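Local coordinates for protein WbmS, polysaccharide deacetylase involved in O-antigen biosynthesis (Bordetella bronchiseptica, PDB 3HFT) that probably removes acetyl groups from a polysaccharide during O-antigen biosynthesis, as a zinc-binding member of the polysaccharide deacetylase family, at residues F40-I45 and S123-S128; D44-A49 and G90-F95. One frame throughout, in Å; residues are numbered along the deposited sequence.

Contact 1. Residues F40-I45 and S123-S128; sequences FLTFDI and SVRSHS. With EDO (1,2-ethanediol), chain F.
R125 stretches across from the loop after strand 123-124 to meet T42 and D44 on strand 39-44, the central strand of the parallel sheet in this polysaccharide deacetylase (NodB-like) fold. Its guanidinium presents its NH1-NH2 end to T42, and the two side chains cross at about a right angle. T42 OG1 lies in the guanidinium plane and accepts from both nitrogens, at 2.9 Å from R125 NH1 and 3.1 Å from R125 NH2. The same hydroxyl is hydrogen-bonded to the carbonyl oxygen of L205 on the adjacent strand, which ties the arginine head to the sheet.

D44 is met differently. Its carboxylate plane stands 64° from that of the guanidinium, and R125 NH1 reaches D44 OD1 from above the carboxylate plane, in a salt bridge of 2.9 Å. The arginine chain runs extended through chi2 and then bends at chi3 (-72°), which turns its head back along the strand from D44 toward T42. R125 NE bonds to the carbonyl oxygen of C148, so all three guanidinium nitrogens are engaged in this buried spot. Farther along, a 1,2-ethanediol, probably from the crystallisation liquor, accepts a hydrogen bond at its O1 from S128 N, 2.7 Å away.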
loop_
_atom_site.group_PDB
_atom_site.type_symbol
_atom_site.label_atom_id
_atom_site.label_comp_id
_atom_site.label_asym_id
_atom_site.label_seq_id
_atom_site.Cartn_x
_atom_site.Cartn_y
_atom_site.Cartn_z
ATOM N N PHE A 40 7.312 8.867 15.159
ATOM C CA PHE A 40 6.778 7.598 15.665
ATOM C C PHE A 40 7.779 6.474 15.389
ATOM O O PHE A 40 7.904 5.992 14.253
ATOM C CB PHE A 40 5.445 7.280 14.988
ATOM C CG PHE A 40 4.371 8.304 15.242
ATOM C CD1 PHE A 40 4.378 9.504 14.585
ATOM C CD2 PHE A 40 3.381 8.073 16.183
ATOM C CE1 PHE A 40 3.410 10.464 14.833
ATOM C CE2 PHE A 40 2.394 9.019 16.415
ATOM C CZ PHE A 40 2.424 10.220 15.744
ATOM N N LEU A 41 8.556 6.102 16.407
ATOM C CA LEU A 41 9.513 5.010 16.263
ATOM C C LEU A 41 8.739 3.710 16.377
ATOM O O LEU A 41 7.959 3.506 17.344
ATOM C CB LEU A 41 10.586 5.079 17.353
ATOM C CG LEU A 41 11.518 6.296 17.364
ATOM C CD1 LEU A 41 12.419 6.280 18.623
ATOM C CD2 LEU A 41 12.344 6.336 16.103
ATOM N N THR A 42 8.910 2.848 15.389
ATOM C CA THR A 42 8.232 1.569 15.360
ATOM C C THR A 42 9.270 0.460 15.161
ATOM O O THR A 42 10.268 0.642 14.461
ATOM C CB THR A 42 7.108 1.509 14.279
ATOM O OG1 THR A 42 7.680 1.492 12.969
ATOM C CG2 THR A 42 6.106 2.685 14.427
ATOM N N PHE A 43 9.007 -0.678 15.794
ATOM C CA PHE A 43 9.900 -1.810 15.777
ATOM C C PHE A 43 9.182 -3.074 15.362
ATOM O O PHE A 43 8.275 -3.512 16.026
ATOM C CB PHE A 43 10.515 -1.956 17.169
ATOM C CG PHE A 43 11.350 -0.766 17.555
ATOM C CD1 PHE A 43 12.692 -0.718 17.217
ATOM C CD2 PHE A 43 10.780 0.308 18.205
ATOM C CE1 PHE A 43 13.445 0.399 17.497
ATOM C CE2 PHE A 43 11.515 1.429 18.506
ATOM C CZ PHE A 43 12.844 1.484 18.147
ATOM N N ASP A 44 9.575 -3.621 14.222
ATOM C CA ASP A 44 9.106 -4.901 13.727
ATOM C C ASP A 44 10.076 -5.955 14.323
ATOM O O ASP A 44 11.269 -6.027 13.954
ATOM C CB ASP A 44 9.180 -4.963 12.212
ATOM C CG ASP A 44 8.144 -4.070 11.527
ATOM O OD1 ASP A 44 7.249 -3.528 12.204
ATOM O OD2 ASP A 44 8.234 -3.935 10.288
ATOM N N ILE A 45 9.575 -6.714 15.269
ATOM C CA ILE A 45 10.426 -7.603 16.078
ATOM C C ILE A 45 11.073 -8.699 15.211
ATOM O O ILE A 45 12.218 -9.047 15.416
ATOM C CB ILE A 45 9.652 -8.087 17.320
ATOM C CG1 ILE A 45 9.357 -6.875 18.244
ATOM C CG2 ILE A 45 10.429 -9.213 18.090
ATOM C CD1 ILE A 45 8.505 -7.207 19.508
ATOM N N SER A 123 -2.975 -1.605 16.914
ATOM C CA SER A 123 -2.073 -1.298 15.804
ATOM C C SER A 123 -1.463 -2.544 15.173
ATOM O O SER A 123 -1.099 -3.489 15.868
ATOM C CB SER A 123 -0.973 -0.311 16.236
ATOM O OG SER A 123 -1.523 0.924 16.679
ATOM N N VAL A 124 -1.341 -2.530 13.843
ATOM C CA VAL A 124 -0.804 -3.657 13.119
ATOM C C VAL A 124 0.050 -3.249 11.933
ATOM O O VAL A 124 -0.252 -2.274 11.231
ATOM C CB VAL A 124 -1.957 -4.590 12.591
ATOM C CG1 VAL A 124 -2.956 -3.800 11.702
ATOM C CG2 VAL A 124 -1.391 -5.784 11.813
ATOM N N ARG A 125 1.127 -4.001 11.721
ATOM C CA ARG A 125 1.902 -3.928 10.488
ATOM C C ARG A 125 2.150 -5.367 10.109
ATOM O O ARG A 125 2.500 -6.179 10.981
ATOM C CB ARG A 125 3.232 -3.200 10.636
ATOM C CG ARG A 125 3.973 -3.091 9.302
ATOM C CD ARG A 125 5.261 -2.367 9.519
ATOM N NE ARG A 125 5.079 -0.948 9.765
ATOM C CZ ARG A 125 5.802 -0.234 10.627
ATOM N NH1 ARG A 125 6.690 -0.810 11.426
ATOM N NH2 ARG A 125 5.598 1.070 10.726
ATOM N N SER A 126 1.912 -5.691 8.835
ATOM C CA SER A 126 2.092 -7.061 8.343
ATOM C C SER A 126 3.538 -7.347 8.010
ATOM O O SER A 126 4.223 -6.507 7.430
ATOM C CB SER A 126 1.265 -7.307 7.088
ATOM O OG SER A 126 -0.120 -7.152 7.348
ATOM N N HIS A 127 4.009 -8.551 8.360
ATOM C CA HIS A 127 5.319 -8.977 7.939
ATOM C C HIS A 127 5.316 -8.962 6.419
ATOM O O HIS A 127 4.328 -9.384 5.788
ATOM C CB HIS A 127 5.696 -10.369 8.435
ATOM C CG HIS A 127 7.088 -10.742 8.046
ATOM N ND1 HIS A 127 8.176 -9.988 8.433
ATOM C CD2 HIS A 127 7.569 -11.731 7.253
ATOM C CE1 HIS A 127 9.277 -10.529 7.933
ATOM N NE2 HIS A 127 8.933 -11.577 7.201
ATOM N N SER A 128 6.380 -8.402 5.847
ATOM C CA SER A 128 6.513 -8.222 4.386
ATOM C C SER A 128 5.420 -7.340 3.760
ATOM O O SER A 128 5.219 -7.361 2.543
ATOM C CB SER A 128 6.623 -9.562 3.669
ATOM O OG SER A 128 7.839 -10.182 4.099
HETATM C C1 EDO F . 8.125 -5.567 6.930
HETATM O O1 EDO F . 8.393 -6.983 6.849
HETATM C C2 EDO F . 9.214 -4.934 7.796
HETATM O O2 EDO F . 9.480 -5.725 8.995
#

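Contact 2. Residues D44-A49 and G90-F95; sequences DIDWAA and GVHPNF. With EDO (1,2-ethanediol), chain D.
D44 lays its CB over one face of the H92 imidazole in a CH-pi contact, 4.1 Å from the ring centroid and offset toward the rim. Its carboxylate follows the same side of the ring, tilted 31° from the imidazole plane, and D44 CG comes within 3.4 Å of H92 CE1. The acid makes no hydrogen bond to this histidine; its OD1 is held by R125.

After I45 the chain turns tightly: I45 to A48 form a type I' beta turn, closed by the bond from A48 N to I45 O, and D46 and W47 occupy its corners. D46 meets H92 through the metal. D46 OD1 and H92 NE2 are 3.1 Å apart and not hydrogen-bonded, because both bind the zinc ion, with H127 as the third protein ligand. This Asp-His-His zinc site, in the loops that follow strands 39-44, 87-91 and 123-124, is the hallmark of the polysaccharide deacetylase family. The other carboxylate oxygen, D46 OD2, accepts a 2.6 Å hydrogen bond from O2 of a 1,2-ethanediol, probably a crystallisation additive. Through its other ring nitrogen, ND1, H92 has a weak hydrogen bond to the carbonyl oxygen of R125.

W47 then sends the benzene end of its indole across to N94. N94 CB sits in the ring plane at the indole edge, 3.9 Å from W47 CZ2, while the amide is turned 63° from the ring. N94 extends toward the tryptophan because its CG is set opposite the backbone N about the CA-CB bond (chi1 -176°); its OD1 caps the backbone N of N96, where the next helix starts.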
loop_
_atom_site.group_PDB
_atom_site.type_symbol
_atom_site.label_atom_id
_atom_site.label_comp_id
_atom_site.label_asym_id
_atom_site.label_seq_id
_atom_site.Cartn_x
_atom_site.Cartn_y
_atom_site.Cartn_z
ATOM N N ASP A 44 9.575 -3.621 14.222
ATOM C CA ASP A 44 9.106 -4.901 13.727
ATOM C C ASP A 44 10.076 -5.955 14.323
ATOM O O ASP A 44 11.269 -6.027 13.954
ATOM C CB ASP A 44 9.180 -4.963 12.212
ATOM C CG ASP A 44 8.144 -4.070 11.527
ATOM O OD1 ASP A 44 7.249 -3.528 12.204
ATOM O OD2 ASP A 44 8.234 -3.935 10.288
ATOM N N ILE A 45 9.575 -6.714 15.269
ATOM C CA ILE A 45 10.426 -7.603 16.078
ATOM C C ILE A 45 11.073 -8.699 15.211
ATOM O O ILE A 45 12.218 -9.047 15.416
ATOM C CB ILE A 45 9.652 -8.087 17.320
ATOM C CG1 ILE A 45 9.357 -6.875 18.244
ATOM C CG2 ILE A 45 10.429 -9.213 18.090
ATOM C CD1 ILE A 45 8.505 -7.207 19.508
ATOM N N ASP A 46 10.348 -9.192 14.212
ATOM C CA ASP A 46 10.845 -10.195 13.258
ATOM C C ASP A 46 11.599 -11.362 13.895
ATOM O O ASP A 46 12.714 -11.705 13.477
ATOM C CB ASP A 46 11.691 -9.541 12.158
ATOM C CG ASP A 46 10.835 -8.826 11.146
ATOM O OD1 ASP A 46 9.678 -8.523 11.503
ATOM O OD2 ASP A 46 11.308 -8.561 10.021
ATOM N N TRP A 47 10.980 -11.976 14.889
ATOM C CA TRP A 47 11.507 -13.201 15.495
ATOM C C TRP A 47 12.902 -13.078 16.103
ATOM O O TRP A 47 13.596 -14.071 16.258
ATOM C CB TRP A 47 11.454 -14.383 14.492
ATOM C CG TRP A 47 10.049 -14.600 13.981
ATOM C CD1 TRP A 47 9.069 -15.328 14.586
ATOM C CD2 TRP A 47 9.452 -14.016 12.812
ATOM N NE1 TRP A 47 7.913 -15.247 13.864
ATOM C CE2 TRP A 47 8.111 -14.453 12.771
ATOM C CE3 TRP A 47 9.916 -13.158 11.802
ATOM C CZ2 TRP A 47 7.227 -14.081 11.757
ATOM C CZ3 TRP A 47 9.032 -12.790 10.787
ATOM C CH2 TRP A 47 7.708 -13.255 10.779
ATOM N N ALA A 48 13.311 -11.872 16.478
ATOM C CA ALA A 48 14.609 -11.688 17.140
ATOM C C ALA A 48 14.742 -12.519 18.417
ATOM O O ALA A 48 13.806 -12.661 19.203
ATOM C CB ALA A 48 14.813 -10.209 17.463
ATOM N N ALA A 49 15.931 -13.052 18.643
ATOM C CA ALA A 49 16.229 -13.725 19.872
ATOM C C ALA A 49 16.024 -12.715 21.008
ATOM O O ALA A 49 16.174 -11.522 20.817
ATOM C CB ALA A 49 17.704 -14.215 19.861
ATOM N N GLY A 90 1.799 -3.842 19.484
ATOM C CA GLY A 90 0.930 -4.188 18.377
ATOM C C GLY A 90 1.342 -5.553 17.845
ATOM O O GLY A 90 2.171 -6.258 18.463
ATOM N N VAL A 91 0.760 -5.943 16.715
ATOM C CA VAL A 91 1.013 -7.269 16.120
ATOM C C VAL A 91 1.651 -7.196 14.746
ATOM O O VAL A 91 1.444 -6.231 13.999
ATOM C CB VAL A 91 -0.311 -8.129 16.093
ATOM C CG1 VAL A 91 -0.670 -8.540 17.501
ATOM C CG2 VAL A 91 -1.464 -7.362 15.408
ATOM N N HIS A 92 2.437 -8.233 14.451
ATOM C CA HIS A 92 3.146 -8.403 13.201
ATOM C C HIS A 92 2.837 -9.789 12.610
ATOM O O HIS A 92 3.675 -10.691 12.611
ATOM C CB HIS A 92 4.641 -8.217 13.447
ATOM C CG HIS A 92 5.430 -7.835 12.232
ATOM N ND1 HIS A 92 5.187 -6.691 11.505
ATOM C CD2 HIS A 92 6.519 -8.417 11.667
ATOM C CE1 HIS A 92 6.068 -6.604 10.521
ATOM N NE2 HIS A 92 6.881 -7.641 10.595
ATOM N N PRO A 93 1.620 -9.952 12.082
ATOM C CA PRO A 93 1.186 -11.223 11.517
ATOM C C PRO A 93 1.984 -11.557 10.255
ATOM O O PRO A 93 2.367 -10.645 9.502
ATOM C CB PRO A 93 -0.286 -10.955 11.161
ATOM C CG PRO A 93 -0.338 -9.518 10.896
ATOM C CD PRO A 93 0.576 -8.916 11.931
ATOM N N ASN A 94 2.221 -12.853 10.042
ATOM C CA ASN A 94 2.967 -13.331 8.893
ATOM C C ASN A 94 2.120 -14.132 7.931
ATOM O O ASN A 94 1.822 -15.323 8.177
ATOM C CB ASN A 94 4.114 -14.210 9.349
ATOM C CG ASN A 94 4.981 -14.663 8.192
ATOM O OD1 ASN A 94 4.965 -14.082 7.098
ATOM N ND2 ASN A 94 5.773 -15.676 8.444
ATOM N N PHE A 95 1.723 -13.480 6.837
ATOM C CA PHE A 95 0.883 -14.115 5.839
ATOM C C PHE A 95 1.675 -14.632 4.643
ATOM O O PHE A 95 1.072 -15.179 3.719
ATOM C CB PHE A 95 -0.187 -13.147 5.329
ATOM C CG PHE A 95 -1.047 -12.522 6.413
ATOM C CD1 PHE A 95 -1.857 -13.305 7.227
ATOM C CD2 PHE A 95 -1.086 -11.133 6.566
ATOM C CE1 PHE A 95 -2.667 -12.724 8.213
ATOM C CE2 PHE A 95 -1.911 -10.547 7.531
ATOM C CZ PHE A 95 -2.696 -11.340 8.364
HETATM C C1 EDO D . 15.340 -8.318 7.574
HETATM O O1 EDO D . 15.988 -7.161 7.040
HETATM C C2 EDO D . 14.920 -8.054 9.023
HETATM O O2 EDO D . 13.829 -8.909 9.408
#

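Overall arrangement
Contacts 1 and 2 start from the same strand end, sharing D44 and I45, and their centres lie about 7 Å apart. D44 takes part in both, touching R125 in one and H92 in the other. D46 and H92, which meet in contact 2, and H127 from segment 123-128 bind the zinc ion. The salt-bridged D44 therefore lies next to the probable active site, the nearest atom of its side chain about 4 Å from the zinc ion. Segments 90-95 and 123-128 also meet directly, with S123 O 3.2 Å from V91 N and H127 N 2.9 Å from P93 O, both probable hydrogen bonds. W47 lies beside H127 in an edge-to-face contact.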